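Local structure of polymerase X (Deinococcus radiodurans, 2W9M) at residues D98-R103 / K108-L113; Q161-G166 / G529-R534; G191-R196 / D496-E501; A398-D403 / L410-D415; D415-L420 / V446-V451. The protein probably catalyses template-directed DNA synthesis from deoxyribonucleoside triphosphates as a family X DNA polymerase, and also carries a zinc-binding PHP module. One frame throughout, in Å; residues are numbered along the deposited sequence.

Contact 1 of 5, residues D98-R103 / K108-L113; sequences DLLGVR and KKIRSL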
# COMPACT_ATOMS: atom_id res chain seq x y z
N ASP A 98 5.97 -9.79 -4.60
CA ASP A 98 7.34 -9.30 -4.61
C ASP A 98 8.33 -10.36 -4.12
O ASP A 98 9.33 -10.63 -4.78
CB ASP A 98 7.47 -8.05 -3.75
CG ASP A 98 7.01 -6.79 -4.49
OD1 ASP A 98 6.91 -6.83 -5.73
OD2 ASP A 98 6.77 -5.77 -3.81
N LEU A 99 8.04 -10.94 -2.96
CA LEU A 99 8.89 -11.98 -2.38
C LEU A 99 9.05 -13.15 -3.35
O LEU A 99 10.11 -13.79 -3.37
CB LEU A 99 8.32 -12.47 -1.05
CG LEU A 99 8.21 -11.45 0.08
CD1 LEU A 99 7.84 -12.15 1.39
CD2 LEU A 99 9.52 -10.69 0.23
N LEU A 100 8.01 -13.43 -4.13
CA LEU A 100 8.05 -14.51 -5.11
C LEU A 100 9.01 -14.20 -6.25
O LEU A 100 9.26 -15.05 -7.11
CB LEU A 100 6.65 -14.79 -5.66
CG LEU A 100 5.64 -15.42 -4.70
CD1 LEU A 100 4.25 -15.37 -5.30
CD2 LEU A 100 6.03 -16.84 -4.39
N GLY A 101 9.55 -12.99 -6.26
CA GLY A 101 10.50 -12.58 -7.28
C GLY A 101 11.93 -12.50 -6.76
O GLY A 101 12.85 -12.19 -7.51
N VAL A 102 12.10 -12.76 -5.47
CA VAL A 102 13.42 -12.77 -4.85
C VAL A 102 14.14 -14.09 -5.13
O VAL A 102 13.79 -15.13 -4.56
CB VAL A 102 13.34 -12.56 -3.33
CG1 VAL A 102 14.73 -12.58 -2.71
CG2 VAL A 102 12.63 -11.27 -3.01
N ARG A 103 15.13 -14.05 -6.01
CA ARG A 103 15.89 -15.24 -6.37
C ARG A 103 16.43 -15.94 -5.12
O ARG A 103 17.12 -15.33 -4.31
CB ARG A 103 17.05 -14.88 -7.31
CG ARG A 103 17.75 -16.08 -7.91
CD ARG A 103 19.26 -15.86 -8.01
NE ARG A 103 19.67 -15.18 -9.23
CZ ARG A 103 20.00 -13.89 -9.31
NH1 ARG A 103 19.95 -13.12 -8.22
NH2 ARG A 103 20.37 -13.37 -10.47
N LYS A 108 8.68 -22.82 1.13
CA LYS A 108 8.76 -23.00 2.58
C LYS A 108 9.34 -21.78 3.29
O LYS A 108 8.94 -21.44 4.40
CB LYS A 108 9.57 -24.26 2.93
CG LYS A 108 11.08 -24.14 2.73
CD LYS A 108 11.46 -23.69 1.32
CE LYS A 108 11.34 -24.81 0.30
NZ LYS A 108 9.93 -25.21 0.04
N LYS A 109 10.29 -21.12 2.63
CA LYS A 109 10.93 -19.93 3.19
C LYS A 109 10.00 -18.72 3.10
O LYS A 109 9.86 -17.97 4.06
CB LYS A 109 12.25 -19.64 2.48
CG LYS A 109 13.36 -20.61 2.83
CD LYS A 109 14.72 -20.03 2.47
CE LYS A 109 15.84 -20.77 3.20
NZ LYS A 109 17.11 -19.98 3.18
N ILE A 110 9.37 -18.55 1.94
CA ILE A 110 8.42 -17.46 1.77
C ILE A 110 7.28 -17.59 2.77
O ILE A 110 6.77 -16.60 3.28
CB ILE A 110 7.87 -17.41 0.34
CG1 ILE A 110 9.00 -17.08 -0.64
CG2 ILE A 110 6.74 -16.39 0.24
CD1 ILE A 110 8.54 -16.58 -1.99
N ARG A 111 6.90 -18.83 3.07
CA ARG A 111 5.85 -19.08 4.03
C ARG A 111 6.29 -18.78 5.46
O ARG A 111 5.49 -18.31 6.28
CB ARG A 111 5.33 -20.51 3.92
CG ARG A 111 4.63 -20.99 5.17
CD ARG A 111 3.51 -21.95 4.85
NE ARG A 111 2.73 -22.25 6.04
CZ ARG A 111 1.42 -22.50 6.03
NH1 ARG A 111 0.75 -22.48 4.89
NH2 ARG A 111 0.79 -22.76 7.17
N SER A 112 7.55 -19.03 5.77
CA SER A 112 8.05 -18.77 7.12
C SER A 112 8.35 -17.28 7.32
O SER A 112 8.26 -16.77 8.44
CB SER A 112 9.27 -19.63 7.44
OG SER A 112 10.46 -19.04 6.97
N LEU A 113 8.71 -16.60 6.24
CA LEU A 113 8.87 -15.15 6.30
C LEU A 113 7.52 -14.50 6.60
O LEU A 113 7.41 -13.63 7.46
CB LEU A 113 9.44 -14.60 4.98
CG LEU A 113 10.88 -14.95 4.61
CD1 LEU A 113 11.26 -14.31 3.29
CD2 LEU A 113 11.85 -14.53 5.70
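Ile-110 sets its terminal methyl on a face of the peptide group that joins Leu-99 to Leu-100, the flat group of a contact in which no aromatic ring takes part. Ile-110 CD1 lies over that face, 3.5 Å from Leu-99 O. The same oxygen accepts the Val-102 N-H from the opposite side of the plane at 3.1 Å, closing the type I turn Leu-99 to Val-102 behind the contact. Beside the peptide, Leu-100 CD2 reaches the same methyl, 3.5 Å from Ile-110 CD1, and the two side chains cross at about a right angle. Ile-110 carries CG1 anti to its own carbonyl carbon (chi1 -65°) and continues extended, which sends CD1 straight at the turn. Leu-99 adds a second, slacker layer: its CB is 4.2 Å from Ile-110 CD1, and its CD1 just meets Leu-113 CD1 at 4.5 Å. No hydrogen bond spans the segments, so the hold is apolar, with Leu-100 on the solvent side. Two short helices joined by a tight turn make this one of the chain's helix-hairpin-helix motifs, a type that commonly binds the DNA backbone. Leu-23 and Ile-26 of helix 10-26 pack on Leu-100, and Ile-26 also on Ile-110; Leu-105 of the hairpin packs on Ile-110 and Leu-113, and helix 121-130 supplies Leu-121 and Leu-124 against Leu-99.

Contact 2 of 5, residues Q161-G166 / G529-R534; sequences QSLRAG and GVMQAR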
# COMPACT_ATOMS: atom_id res chain seq x y z
N GLN A 161 11.23 4.09 -6.97
CA GLN A 161 11.06 3.29 -5.76
C GLN A 161 9.69 3.53 -5.13
O GLN A 161 9.06 4.55 -5.37
CB GLN A 161 12.15 3.62 -4.75
CG GLN A 161 13.56 3.39 -5.27
CD GLN A 161 13.78 1.96 -5.70
OE1 GLN A 161 13.19 1.04 -5.14
NE2 GLN A 161 14.64 1.76 -6.69
N SER A 162 9.24 2.58 -4.31
CA SER A 162 7.99 2.76 -3.58
C SER A 162 8.20 3.78 -2.48
O SER A 162 9.33 3.97 -2.02
CB SER A 162 7.51 1.43 -2.98
OG SER A 162 8.32 1.01 -1.89
N LEU A 163 7.13 4.45 -2.07
CA LEU A 163 7.21 5.42 -0.99
C LEU A 163 7.79 4.78 0.27
O LEU A 163 8.49 5.44 1.05
CB LEU A 163 5.84 6.01 -0.68
CG LEU A 163 5.77 7.00 0.48
CD1 LEU A 163 6.73 8.16 0.25
CD2 LEU A 163 4.34 7.51 0.67
N ARG A 164 7.50 3.50 0.48
CA ARG A 164 7.96 2.79 1.66
C ARG A 164 9.49 2.68 1.71
O ARG A 164 10.10 3.04 2.70
CB ARG A 164 7.33 1.39 1.73
CG ARG A 164 7.75 0.59 2.95
CD ARG A 164 7.34 -0.87 2.87
NE ARG A 164 5.90 -1.06 3.00
CZ ARG A 164 5.12 -1.50 2.01
NH1 ARG A 164 5.64 -1.80 0.83
NH2 ARG A 164 3.81 -1.64 2.21
N ALA A 165 10.08 2.18 0.63
CA ALA A 165 11.54 2.03 0.55
C ALA A 165 12.26 3.38 0.64
O ALA A 165 13.22 3.52 1.39
CB ALA A 165 11.93 1.31 -0.74
N GLY A 166 11.80 4.36 -0.12
CA GLY A 166 12.40 5.68 -0.11
C GLY A 166 12.35 6.33 1.26
O GLY A 166 13.32 6.94 1.72
N GLY A 529 -1.12 5.83 4.07
CA GLY A 529 -2.46 6.21 3.69
C GLY A 529 -2.78 7.62 4.17
O GLY A 529 -3.41 8.40 3.46
N VAL A 530 -2.34 7.94 5.38
CA VAL A 530 -2.56 9.27 5.94
C VAL A 530 -1.87 10.37 5.12
O VAL A 530 -2.43 11.45 4.95
CB VAL A 530 -2.10 9.34 7.41
CG1 VAL A 530 -2.01 10.78 7.87
CG2 VAL A 530 -3.05 8.55 8.30
N MET A 531 -0.67 10.08 4.61
CA MET A 531 0.05 11.05 3.78
C MET A 531 -0.73 11.37 2.51
O MET A 531 -0.73 12.50 2.04
CB MET A 531 1.44 10.53 3.41
CG MET A 531 2.34 10.25 4.60
SD MET A 531 4.02 9.78 4.12
CE MET A 531 4.66 11.34 3.53
N GLN A 532 -1.40 10.35 1.96
CA GLN A 532 -2.25 10.53 0.79
C GLN A 532 -3.52 11.31 1.15
O GLN A 532 -3.93 12.21 0.41
CB GLN A 532 -2.63 9.17 0.18
CG GLN A 532 -1.45 8.23 -0.03
CD GLN A 532 -0.30 8.87 -0.78
OE1 GLN A 532 -0.43 9.29 -1.93
NE2 GLN A 532 0.85 8.95 -0.12
N ALA A 533 -4.13 10.96 2.27
CA ALA A 533 -5.35 11.63 2.72
C ALA A 533 -5.12 13.12 2.99
O ALA A 533 -5.98 13.95 2.71
CB ALA A 533 -5.91 10.95 3.96
N ARG A 534 -3.95 13.46 3.53
CA ARG A 534 -3.65 14.85 3.86
C ARG A 534 -3.47 15.73 2.63
O ARG A 534 -3.82 16.90 2.63
CB ARG A 534 -2.44 14.93 4.79
CG ARG A 534 -2.68 14.29 6.14
CD ARG A 534 -1.40 14.13 6.92
NE ARG A 534 -0.81 15.42 7.24
CZ ARG A 534 -1.10 16.13 8.33
NH1 ARG A 534 -1.99 15.66 9.20
NH2 ARG A 534 -0.51 17.29 8.56
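One methyl of Leu-163 does all the touching here: CD2 is 3.9 Å from Gln-532 NE2 and 4.1 Å from Met-531 SD. Around that methyl the fit is close; elsewhere the backbones stand well apart, with Leu-163 CA and Met-531 CA 10.3 Å from each other, and no hydrogen bond joins them. Leu-163 reaches over because its CG is anti to the backbone N (chi1 177°). Gln-532 comes to meet it from the opposite direction, bent at chi2, and its amide NE2 is held by Gly-191 O, so the leucine rests beside an amide already engaged. Met-531 is the partly exposed, more open side of the contact; its chain bends at chi3 (72°), which swings CE off toward Gly-191 while the sulfur stays on the leucine. Behind Leu-163, Ser-162 caps the first turn of its helix, Ala-165 N donating to Ser-162 OG at 3.3 Å and nearly straight (174°). Tyr-528, a turn before Gln-532, also lies on Leu-163. An N-capped helix start meeting helix 526-535 is an interdomain seam: it sets the polymerase part against the C-terminal module, whose seven parallel strands form the distorted (beta/alpha)7 barrel of the PHP fold.

Contact 3 of 5, residues G191-R196 / D496-E501; sequences GLETVR and DLDWRE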
# COMPACT_ATOMS: atom_id res chain seq x y z
N GLY A 191 5.13 12.76 0.10
CA GLY A 191 4.34 11.55 0.04
C GLY A 191 4.00 11.02 -1.34
O GLY A 191 3.00 10.33 -1.52
N LEU A 192 4.83 11.35 -2.32
CA LEU A 192 4.62 10.85 -3.67
C LEU A 192 4.48 9.33 -3.62
O LEU A 192 5.36 8.64 -3.10
CB LEU A 192 5.78 11.26 -4.57
CG LEU A 192 5.39 11.73 -5.97
CD1 LEU A 192 4.56 12.99 -5.86
CD2 LEU A 192 6.63 11.97 -6.82
N GLU A 193 3.37 8.80 -4.14
CA GLU A 193 3.12 7.36 -4.12
C GLU A 193 4.32 6.58 -4.68
O GLU A 193 4.59 5.45 -4.26
CB GLU A 193 1.84 7.01 -4.89
CG GLU A 193 1.76 7.61 -6.29
CD GLU A 193 1.22 9.04 -6.30
OE1 GLU A 193 0.58 9.44 -5.30
OE2 GLU A 193 1.43 9.75 -7.30
N THR A 194 5.02 7.19 -5.62
CA THR A 194 6.24 6.62 -6.16
C THR A 194 7.35 7.67 -6.05
O THR A 194 7.08 8.87 -6.12
CB THR A 194 6.05 6.18 -7.61
OG1 THR A 194 5.57 4.83 -7.64
CG2 THR A 194 7.35 6.24 -8.36
N VAL A 195 8.59 7.23 -5.86
CA VAL A 195 9.68 8.12 -5.46
C VAL A 195 10.97 7.93 -6.26
O VAL A 195 11.44 6.80 -6.42
CB VAL A 195 9.97 7.95 -3.96
CG1 VAL A 195 11.45 8.11 -3.69
CG2 VAL A 195 9.15 8.92 -3.14
N ARG A 196 11.54 9.03 -6.74
CA ARG A 196 12.75 8.95 -7.56
C ARG A 196 13.99 8.60 -6.75
O ARG A 196 14.93 7.98 -7.26
CB ARG A 196 12.98 10.26 -8.32
CG ARG A 196 13.05 11.49 -7.43
CD ARG A 196 13.21 12.77 -8.26
NE ARG A 196 14.56 13.32 -8.21
CZ ARG A 196 15.61 12.80 -8.82
NH1 ARG A 196 15.50 11.69 -9.54
NH2 ARG A 196 16.80 13.39 -8.72
N ASP A 496 -4.63 3.71 -2.99
CA ASP A 496 -5.74 3.74 -3.92
C ASP A 496 -6.98 3.49 -3.08
O ASP A 496 -7.01 2.51 -2.35
CB ASP A 496 -5.53 2.60 -4.93
CG ASP A 496 -6.75 2.34 -5.80
OD1 ASP A 496 -6.88 1.20 -6.29
OD2 ASP A 496 -7.56 3.27 -6.00
N LEU A 497 -8.00 4.35 -3.15
CA LEU A 497 -8.15 5.48 -4.08
C LEU A 497 -7.01 6.50 -4.14
O LEU A 497 -6.49 6.94 -3.12
CB LEU A 497 -9.44 6.21 -3.72
CG LEU A 497 -9.98 7.28 -4.68
CD1 LEU A 497 -10.47 6.63 -5.97
CD2 LEU A 497 -11.10 8.07 -4.00
N ASP A 498 -6.64 6.89 -5.36
CA ASP A 498 -5.59 7.89 -5.57
C ASP A 498 -5.97 9.20 -4.89
O ASP A 498 -7.14 9.58 -4.88
CB ASP A 498 -5.37 8.13 -7.07
CG ASP A 498 -4.11 8.92 -7.36
OD1 ASP A 498 -4.22 9.97 -8.01
OD2 ASP A 498 -3.02 8.50 -6.92
N TRP A 499 -4.98 9.90 -4.33
CA TRP A 499 -5.26 11.14 -3.60
C TRP A 499 -5.80 12.22 -4.53
O TRP A 499 -6.51 13.12 -4.09
CB TRP A 499 -4.03 11.65 -2.84
CG TRP A 499 -2.91 12.12 -3.70
CD1 TRP A 499 -1.82 11.41 -4.09
CD2 TRP A 499 -2.76 13.43 -4.28
NE1 TRP A 499 -1.00 12.17 -4.89
CE2 TRP A 499 -1.55 13.42 -5.02
CE3 TRP A 499 -3.52 14.59 -4.26
CZ2 TRP A 499 -1.10 14.54 -5.72
CZ3 TRP A 499 -3.07 15.70 -4.95
CH2 TRP A 499 -1.87 15.66 -5.67
N ARG A 500 -5.49 12.11 -5.82
CA ARG A 500 -5.99 13.06 -6.80
C ARG A 500 -7.50 12.96 -6.95
O ARG A 500 -8.18 13.97 -7.06
CB ARG A 500 -5.30 12.88 -8.15
CG ARG A 500 -3.87 13.37 -8.16
CD ARG A 500 -3.06 12.73 -9.27
NE ARG A 500 -1.63 12.93 -9.05
CZ ARG A 500 -0.87 12.14 -8.30
NH1 ARG A 500 -1.40 11.09 -7.70
NH2 ARG A 500 0.42 12.40 -8.15
N GLU A 501 -8.02 11.74 -6.95
CA GLU A 501 -9.46 11.53 -7.05
C GLU A 501 -10.17 11.86 -5.74
O GLU A 501 -11.29 12.35 -5.75
CB GLU A 501 -9.77 10.10 -7.49
CG GLU A 501 -9.21 9.74 -8.86
CD GLU A 501 -9.81 10.58 -9.98
OE1 GLU A 501 -10.78 11.32 -9.73
OE2 GLU A 501 -9.29 10.51 -11.11
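Glu-193 reaches across to Trp-499 and Arg-500. From CB, which points at the other segment, CG is placed between the backbone N and the carbonyl carbon (chi1 51°), and a bend at chi2 turns the carboxylate toward the start of helix 499-505. The carboxylate carbon CD then lies 3.6 Å from Arg-500 NH1. OE1 comes to the edge of the indole, near its plane, and takes a weak, bent hydrogen bond from Trp-499 NE1 at 3.2 Å. OE2 forms the salt bridge: Arg-500 NH2 donates to its syn lone pair at 3.0 Å (N-H...O 140°), tilted from the guanidinium plane, and Arg-500 NH1 adds a weak second bond. The planes of carboxylate and guanidinium stand 70° apart, so this is no side-by-side double bridge. Arg-500 is fixed from two more directions. Its NH1 gives Asp-498 OD1 a straight bond of 3.1 Å, nearly in the guanidinium plane, and Trp-499 CZ2 lies beneath the centre of one guanidinium face. Asp-498 in turn is the N-cap of the helix. Its other oxygen, OD2, approaches Glu-193 OE1, a like-charge proximity that Arg-460, paired with OD2, probably eases. Lys-535 makes a cation-pi contact with Trp-499. Glutamate, arginine and aspartate thus form a salt-bridge network round a helix N-terminus, joining the loop that leads into strand 194-203 of the polymerase's mixed sheet to the PHP module.

Contact 4 of 5, residues A398-D403 / L410-D415; sequences AGSEVD and LDFPDD. With ZN (zinc ion), chain D; ZN (zinc ion), chain E.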
# COMPACT_ATOMS: atom_id res chain seq x y z
N ALA A 398 -16.46 -7.65 13.32
CA ALA A 398 -16.34 -8.72 12.33
C ALA A 398 -16.75 -8.28 10.94
O ALA A 398 -17.86 -7.77 10.74
CB ALA A 398 -17.14 -9.94 12.76
N GLY A 399 -15.87 -8.48 9.98
CA GLY A 399 -16.18 -8.15 8.61
C GLY A 399 -15.68 -9.20 7.65
O GLY A 399 -15.20 -10.27 8.05
N SER A 400 -15.80 -8.91 6.36
CA SER A 400 -15.29 -9.79 5.32
C SER A 400 -14.98 -8.96 4.09
O SER A 400 -15.65 -7.97 3.82
CB SER A 400 -16.33 -10.86 4.99
OG SER A 400 -15.95 -11.60 3.85
N GLU A 401 -13.94 -9.34 3.35
CA GLU A 401 -13.70 -8.71 2.06
C GLU A 401 -14.34 -9.56 0.98
O GLU A 401 -13.74 -10.50 0.47
CB GLU A 401 -12.21 -8.53 1.78
CG GLU A 401 -11.96 -7.69 0.54
CD GLU A 401 -10.50 -7.51 0.22
OE1 GLU A 401 -9.66 -8.02 1.00
OE2 GLU A 401 -10.20 -6.86 -0.81
N VAL A 402 -15.59 -9.22 0.65
CA VAL A 402 -16.38 -10.00 -0.29
C VAL A 402 -15.99 -9.69 -1.73
O VAL A 402 -15.99 -8.53 -2.15
CB VAL A 402 -17.88 -9.70 -0.09
CG1 VAL A 402 -18.73 -10.53 -1.04
CG2 VAL A 402 -18.26 -9.97 1.36
N ASP A 403 -15.64 -10.74 -2.47
CA ASP A 403 -15.23 -10.59 -3.87
C ASP A 403 -16.45 -10.21 -4.71
O ASP A 403 -17.55 -10.71 -4.47
CB ASP A 403 -14.61 -11.90 -4.38
CG ASP A 403 -13.56 -11.67 -5.46
OD1 ASP A 403 -13.81 -10.88 -6.40
OD2 ASP A 403 -12.48 -12.29 -5.38
N LEU A 410 -22.30 -10.34 -5.45
CA LEU A 410 -21.35 -10.55 -4.36
C LEU A 410 -21.11 -12.03 -4.05
O LEU A 410 -21.98 -12.88 -4.23
CB LEU A 410 -21.82 -9.80 -3.10
CG LEU A 410 -21.33 -8.36 -2.90
CD1 LEU A 410 -21.02 -7.66 -4.23
CD2 LEU A 410 -22.35 -7.58 -2.08
N ASP A 411 -19.90 -12.32 -3.57
CA ASP A 411 -19.46 -13.70 -3.35
C ASP A 411 -20.23 -14.44 -2.24
O ASP A 411 -20.30 -15.67 -2.25
CB ASP A 411 -17.95 -13.71 -3.05
CG ASP A 411 -17.32 -15.09 -3.20
OD1 ASP A 411 -17.88 -15.93 -3.95
OD2 ASP A 411 -16.27 -15.34 -2.57
N PHE A 412 -20.79 -13.70 -1.29
CA PHE A 412 -21.60 -14.30 -0.23
C PHE A 412 -23.08 -13.97 -0.38
O PHE A 412 -23.43 -12.90 -0.86
CB PHE A 412 -21.12 -13.82 1.15
CG PHE A 412 -19.87 -14.48 1.63
CD1 PHE A 412 -19.67 -15.84 1.45
CD2 PHE A 412 -18.90 -13.75 2.30
CE1 PHE A 412 -18.52 -16.45 1.91
CE2 PHE A 412 -17.75 -14.35 2.76
CZ PHE A 412 -17.56 -15.71 2.56
N PRO A 413 -23.95 -14.90 0.03
CA PRO A 413 -25.40 -14.65 0.01
C PRO A 413 -25.77 -13.54 0.99
O PRO A 413 -25.03 -13.30 1.94
CB PRO A 413 -25.99 -15.99 0.48
CG PRO A 413 -24.90 -17.00 0.27
CD PRO A 413 -23.63 -16.25 0.51
N ASP A 414 -26.91 -12.89 0.77
CA ASP A 414 -27.34 -11.77 1.62
C ASP A 414 -27.47 -12.14 3.10
O ASP A 414 -27.12 -11.35 3.97
CB ASP A 414 -28.66 -11.19 1.12
CG ASP A 414 -28.49 -10.32 -0.12
OD1 ASP A 414 -27.37 -10.30 -0.69
OD2 ASP A 414 -29.47 -9.67 -0.53
N ASP A 415 -27.98 -13.34 3.38
CA ASP A 415 -28.17 -13.77 4.76
C ASP A 415 -26.83 -13.91 5.49
O ASP A 415 -26.74 -13.63 6.68
CB ASP A 415 -28.96 -15.07 4.83
CG ASP A 415 -28.42 -16.13 3.88
OD1 ASP A 415 -27.74 -17.06 4.36
OD2 ASP A 415 -28.66 -16.01 2.66
ZN ZN D . -7.77 -6.96 1.51
ZN ZN E . -8.18 -6.78 -1.43
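The zinc site of the PHP module is built partly on strand 396-403, whose Val-402 packs on the loop 410-412 while its neighbour Glu-401 turns the other way to bind metal. Fully extended, with CG anti to the backbone N (chi1 -171°), Glu-401 bridges two zinc ions: OE1 binds one at 2.2 Å and OE2 the other at 2.1 Å. His-332, His-334 and Asp-516 complete the first ion's shell, His-428 and His-456 the second's, and Ser-426 OG also bonds OE2. On the opposite side of the strand, Val-402 CG1 nestles against the loop, 3.3 Å from Asp-411 N and 3.8 Å from Leu-410 CB, while CG2 lies 3.9 Å from Phe-412 CD2. Strand 396-403, helix 414-417 and strand 422-426 form a beta-alpha-beta unit of the PHP (beta/alpha)7 barrel, and this loop is the link leading into its helix. Where the strand ends, Asp-411 N donates to Asp-403 O at 3.0 Å. Asp-411 also sends its CB toward the strand, 3.3 Å from Asp-403 O, and its OD2 is gripped by Ala-367 N and Ser-365 OG; that serine hydroxyl also takes the N-H of Asp-403. Ser-400 OG, on the same side as Val-402, sits at the edge of the Phe-412 ring, in its plane and 3.5 Å from CE2.

Contact 5 of 5, residues D415-L420 / V446-V451; sequences DVLGEL and VSHPLV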
# COMPACT_ATOMS: atom_id res chain seq x y z
N ASP A 415 -27.98 -13.34 3.38
CA ASP A 415 -28.17 -13.77 4.76
C ASP A 415 -26.83 -13.91 5.49
O ASP A 415 -26.74 -13.63 6.68
CB ASP A 415 -28.96 -15.07 4.83
CG ASP A 415 -28.42 -16.13 3.88
OD1 ASP A 415 -27.74 -17.06 4.36
OD2 ASP A 415 -28.66 -16.01 2.66
N VAL A 416 -25.81 -14.36 4.77
CA VAL A 416 -24.47 -14.49 5.33
C VAL A 416 -23.86 -13.11 5.59
O VAL A 416 -23.26 -12.89 6.65
CB VAL A 416 -23.53 -15.28 4.40
CG1 VAL A 416 -22.10 -15.22 4.92
CG2 VAL A 416 -24.01 -16.71 4.27
N LEU A 417 -24.01 -12.20 4.64
CA LEU A 417 -23.54 -10.83 4.79
C LEU A 417 -24.23 -10.14 5.96
O LEU A 417 -23.71 -9.17 6.52
CB LEU A 417 -23.80 -10.02 3.51
CG LEU A 417 -23.10 -10.51 2.24
CD1 LEU A 417 -23.46 -9.62 1.05
CD2 LEU A 417 -21.60 -10.55 2.45
N GLY A 418 -25.40 -10.65 6.33
CA GLY A 418 -26.18 -10.07 7.41
C GLY A 418 -25.64 -10.37 8.80
O GLY A 418 -25.99 -9.68 9.77
N GLU A 419 -24.79 -11.39 8.91
CA GLU A 419 -24.18 -11.76 10.18
C GLU A 419 -23.01 -10.84 10.54
O GLU A 419 -22.58 -10.78 11.69
CB GLU A 419 -23.67 -13.20 10.14
CG GLU A 419 -24.74 -14.27 10.24
CD GLU A 419 -24.16 -15.62 10.62
OE1 GLU A 419 -24.02 -16.49 9.73
OE2 GLU A 419 -23.84 -15.82 11.82
N LEU A 420 -22.50 -10.13 9.54
CA LEU A 420 -21.29 -9.34 9.70
C LEU A 420 -21.58 -7.94 10.25
O LEU A 420 -22.66 -7.38 10.06
CB LEU A 420 -20.55 -9.24 8.36
CG LEU A 420 -20.07 -10.58 7.79
CD1 LEU A 420 -19.65 -10.47 6.34
CD2 LEU A 420 -18.92 -11.12 8.64
N VAL A 446 -21.40 -1.58 -5.37
CA VAL A 446 -21.45 -0.50 -4.38
C VAL A 446 -22.89 -0.03 -4.14
O VAL A 446 -23.13 0.81 -3.27
CB VAL A 446 -20.57 0.71 -4.78
CG1 VAL A 446 -19.10 0.31 -4.84
CG2 VAL A 446 -21.03 1.29 -6.11
N SER A 447 -23.83 -0.57 -4.90
CA SER A 447 -25.24 -0.22 -4.74
C SER A 447 -25.97 -1.22 -3.85
O SER A 447 -27.16 -1.07 -3.57
CB SER A 447 -25.93 -0.15 -6.11
OG SER A 447 -25.52 0.98 -6.85
N HIS A 448 -25.26 -2.25 -3.40
CA HIS A 448 -25.84 -3.29 -2.56
C HIS A 448 -26.29 -2.68 -1.24
O HIS A 448 -25.65 -1.76 -0.73
CB HIS A 448 -24.82 -4.41 -2.33
CG HIS A 448 -25.39 -5.66 -1.73
ND1 HIS A 448 -25.73 -5.76 -0.39
CD2 HIS A 448 -25.66 -6.87 -2.27
CE1 HIS A 448 -26.19 -6.97 -0.15
NE2 HIS A 448 -26.16 -7.66 -1.27
N PRO A 449 -27.40 -3.16 -0.68
CA PRO A 449 -27.94 -2.63 0.58
C PRO A 449 -27.02 -2.85 1.78
O PRO A 449 -27.07 -2.07 2.73
CB PRO A 449 -29.24 -3.41 0.77
CG PRO A 449 -29.59 -3.93 -0.57
CD PRO A 449 -28.30 -4.16 -1.29
N LEU A 450 -26.20 -3.90 1.75
CA LEU A 450 -25.40 -4.27 2.92
C LEU A 450 -23.93 -3.83 2.85
O LEU A 450 -23.22 -3.87 3.85
CB LEU A 450 -25.50 -5.78 3.16
CG LEU A 450 -26.88 -6.32 3.55
CD1 LEU A 450 -26.79 -7.79 3.94
CD2 LEU A 450 -27.45 -5.51 4.70
N VAL A 451 -23.48 -3.41 1.68
CA VAL A 451 -22.10 -2.99 1.49
C VAL A 451 -21.79 -1.73 2.28
O VAL A 451 -22.56 -0.78 2.24
CB VAL A 451 -21.80 -2.72 0.01
CG1 VAL A 451 -20.40 -2.15 -0.16
CG2 VAL A 451 -21.95 -4.00 -0.80
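Leu-417 faces the loop before strand 453-454 and meets two of its side chains. Both leucines of the contact take the same shape: Leu-417 and Leu-450 each hold CG beside the backbone N, anti to the carbonyl carbon (chi1 -62° and -66°), and both run on extended at chi2. For Leu-450 this drives CD1 onto the helix, 3.8 Å from Leu-417 CB and 4.0 Å from the backbone N of Gly-418, where no side chain intervenes. For Leu-417 it carries CD1 to the imidazole, 4.0 Å from His-448 CE1 and 4.1 Å from its NE2, an oblique approach to the ring. His-448 differs, its CG being anti to the backbone N, which swings the ring round over its own loop. There ND1 accepts the N-H of Leu-450 at 2.9 Å, straight (165°) and in the ring plane, while Pro-449 CD lies against one ring face. The bond fixes the ring's rotation. NE2 is bonded to Asp-414 OD1 near the start of the helix, consistent with a hydrogen on NE2. The ring thus bridges its own turn and the helix Leu-417 belongs to, with Leu-410 and Phe-412 packed round that leucine. Further back, Asn-482 holds His-448 O. The contact joins two successive helix-bearing connections on the outside of the PHP (beta/alpha)7 barrel, away from the zinc-binding glutamate of strand 396-403.

In the fold
From the N terminus, contact 1 comes first and closes a short helical hairpin, in series with everything that follows. Contact 2 then opens at 161-166 and closes only at 529-534, looping over most of the remaining chain; contact 3 lies wholly within it, and contacts 4 and 5 lie within both. No two loops cross. Contacts 2 and 3, with centres about 7 Å apart, adjoin through neighbouring strands and Gln-532, and together join the polymerase part to the C-terminal module. Contacts 4 and 5 follow one another, share Asp-415, and bind consecutive pieces of the barrel's connections. The centres of contacts 2 and 4 are about 30 Å apart.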